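PDB 5XFM: alpha-glucosidase from Bacteroides thetaiotaomicron, which probably hydrolyses beta-L-arabinopyranosides and alpha-galactosides as a bifunctional glycoside hydrolase family 97 enzyme. Local coordinates for residues 318-321 / 322-326. The protein carries 1 engineered substitution. Residues are numbered along the deposited sequence; the frame is centred on the assembly and turned at random.
Sequences IDFA and SAMGY
Ala321 O takes the amide of Tyr326 in a 2.7 Å bond from Tyr326 N, the donor tilted 26° from the carbonyl plane, and this closes the last turn of helix 311-324. Gly325, with positive phi, is the C-prime residue, where the chain leaves the helix, while Gly325 N makes a weak bond to Ser322 O. The turn also brings Tyr326 CB to 4.1 Å from Ala321 CB, an apolar contact. One residue back, Met324 N bonds to Phe320 O (2.9 Å), and the Phe320 and Met324 side chains leave the helix together. Phe320 swings its ring beside Met324 by holding CG opposite the backbone N (chi1 -178°); Met324 CG sits over one face, 3.9 Å from the ring centroid, in a CH-pi contact. Met324 SD lies obliquely to that ring at 4.7 Å from its centroid, a Met-aromatic contact, and Met324 CB covers part of a Tyr326 face. The Phe320 ring also packs on Leu531. A serine in place of Phe320 would probably leave Met324 CG and SD without their aromatic partner and open a gap toward Leu531. Tyr326 OH bonds Met547 O, tying the turn to helix 541-549. The arrangement is a Schellman motif, ending a helix that leads into strand 328-331 of the TIM-barrel-like catalytic domain.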
ATOM      1  N   ILE A 318       1.079  14.445 -24.187  1.00 22.99           N
ATOM      2  CA  ILE A 318       0.238  15.542 -23.728  1.00 21.51           C
ATOM      3  C   ILE A 318      -1.033  15.614 -24.578  1.00 25.55           C
ATOM      4  O   ILE A 318      -2.146  15.750 -24.057  1.00 31.33           O
ATOM      5  CB  ILE A 318       1.007  16.879 -23.783  1.00 25.82           C
ATOM      6  CG1 ILE A 318       2.015  16.950 -22.631  1.00 21.65           C
ATOM      7  CG2 ILE A 318       0.057  18.057 -23.727  1.00 23.85           C
ATOM      8  CD1 ILE A 318       3.013  18.075 -22.758  1.00 19.76           C
ATOM      9  N   ASP A 319      -0.852  15.504 -25.891  1.00 26.01           N
ATOM     10  CA  ASP A 319      -1.964  15.458 -26.837  1.00 28.22           C
ATOM     11  C   ASP A 319      -2.873  14.271 -26.559  1.00 26.60           C
ATOM     12  O   ASP A 319      -4.094  14.382 -26.630  1.00 29.73           O
ATOM     13  CB  ASP A 319      -1.451  15.381 -28.281  1.00 30.20           C
ATOM     14  CG  ASP A 319      -0.914  16.706 -28.790  1.00 27.06           C
ATOM     15  OD1 ASP A 319      -1.200  17.755 -28.174  1.00 27.11           O
ATOM     16  OD2 ASP A 319      -0.198  16.695 -29.814  1.00 30.91           O
ATOM     17  N   PHE A 320      -2.257  13.130 -26.263  1.00 25.61           N
ATOM     18  CA  PHE A 320      -2.987  11.902 -25.968  1.00 24.00           C
ATOM     19  C   PHE A 320      -3.806  12.080 -24.692  1.00 27.86           C
ATOM     20  O   PHE A 320      -4.957  11.662 -24.621  1.00 28.41           O
ATOM     21  CB  PHE A 320      -2.017  10.716 -25.848  1.00 22.74           C
ATOM     22  CG  PHE A 320      -2.692   9.399 -25.583  1.00 20.54           C
ATOM     23  CD1 PHE A 320      -3.795   9.008 -26.320  1.00 22.09           C
ATOM     24  CD2 PHE A 320      -2.216   8.547 -24.602  1.00 25.23           C
ATOM     25  CE1 PHE A 320      -4.417   7.792 -26.079  1.00 22.12           C
ATOM     26  CE2 PHE A 320      -2.840   7.331 -24.354  1.00 23.73           C
ATOM     27  CZ  PHE A 320      -3.943   6.957 -25.095  1.00 17.81           C
ATOM     28  N   ALA A 321      -3.212  12.706 -23.681  1.00 29.01           N
ATOM     29  CA  ALA A 321      -3.945  13.018 -22.455  1.00 23.68           C
ATOM     30  C   ALA A 321      -5.142  13.903 -22.771  1.00 25.63           C
ATOM     31  O   ALA A 321      -6.242  13.661 -22.291  1.00 26.03           O
ATOM     32  CB  ALA A 321      -3.037  13.692 -21.439  1.00 21.41           C
ATOM     33  N   SER A 322      -4.925  14.921 -23.595  1.00 29.32           N
ATOM     34  CA  SER A 322      -6.009  15.812 -23.993  1.00 28.26           C
ATOM     35  C   SER A 322      -7.141  15.054 -24.688  1.00 29.08           C
ATOM     36  O   SER A 322      -8.318  15.274 -24.399  1.00 32.05           O
ATOM     37  CB  SER A 322      -5.483  16.916 -24.907  1.00 27.18           C
ATOM     38  OG  SER A 322      -6.467  17.908 -25.105  1.00 32.68           O
ATOM     39  N   ALA A 323      -6.775  14.160 -25.600  1.00 26.86           N
ATOM     40  CA  ALA A 323      -7.744  13.356 -26.339  1.00 28.94           C
ATOM     41  C   ALA A 323      -8.495  12.395 -25.421  1.00 27.93           C
ATOM     42  O   ALA A 323      -9.668  12.094 -25.637  1.00 26.52           O
ATOM     43  CB  ALA A 323      -7.046  12.584 -27.455  1.00 26.48           C
ATOM     44  N   MET A 324      -7.799  11.898 -24.408  1.00 24.52           N
ATOM     45  CA  MET A 324      -8.401  11.009 -23.431  1.00 26.33           C
ATOM     46  C   MET A 324      -9.198  11.788 -22.382  1.00 25.94           C
ATOM     47  O   MET A 324      -9.974  11.213 -21.620  1.00 22.88           O
ATOM     48  CB  MET A 324      -7.318  10.160 -22.767  1.00 26.89           C
ATOM     49  CG  MET A 324      -6.690   9.148 -23.704  1.00 20.45           C
ATOM     50  SD  MET A 324      -7.856   7.895 -24.276  1.00 25.78           S
ATOM     51  CE  MET A 324      -8.317   7.123 -22.724  1.00 24.78           C
ATOM     52  N   GLY A 325      -9.001  13.103 -22.344  1.00 31.28           N
ATOM     53  CA  GLY A 325      -9.646  13.927 -21.338  1.00 22.11           C
ATOM     54  C   GLY A 325      -8.982  13.704 -19.995  1.00 29.23           C
ATOM     55  O   GLY A 325      -9.586  13.926 -18.941  1.00 33.20           O
ATOM     56  N   TYR A 326      -7.735  13.244 -20.031  1.00 27.68           N
ATOM     57  CA  TYR A 326      -6.994  12.973 -18.804  1.00 30.13           C
ATOM     58  C   TYR A 326      -6.437  14.261 -18.212  1.00 32.27           C
ATOM     59  O   TYR A 326      -6.072  15.188 -18.943  1.00 28.34           O
ATOM     60  CB  TYR A 326      -5.866  11.966 -19.052  1.00 27.37           C
ATOM     61  CG  TYR A 326      -6.330  10.524 -19.040  1.00 31.40           C
ATOM     62  CD1 TYR A 326      -7.686  10.210 -19.025  1.00 27.21           C
ATOM     63  CD2 TYR A 326      -5.416   9.478 -19.015  1.00 26.80           C
ATOM     64  CE1 TYR A 326      -8.115   8.898 -19.007  1.00 27.52           C
ATOM     65  CE2 TYR A 326      -5.837   8.162 -18.994  1.00 27.28           C
ATOM     66  CZ  TYR A 326      -7.187   7.879 -18.990  1.00 27.46           C
ATOM     67  OH  TYR A 326      -7.611   6.574 -18.970  1.00 23.87           O
TER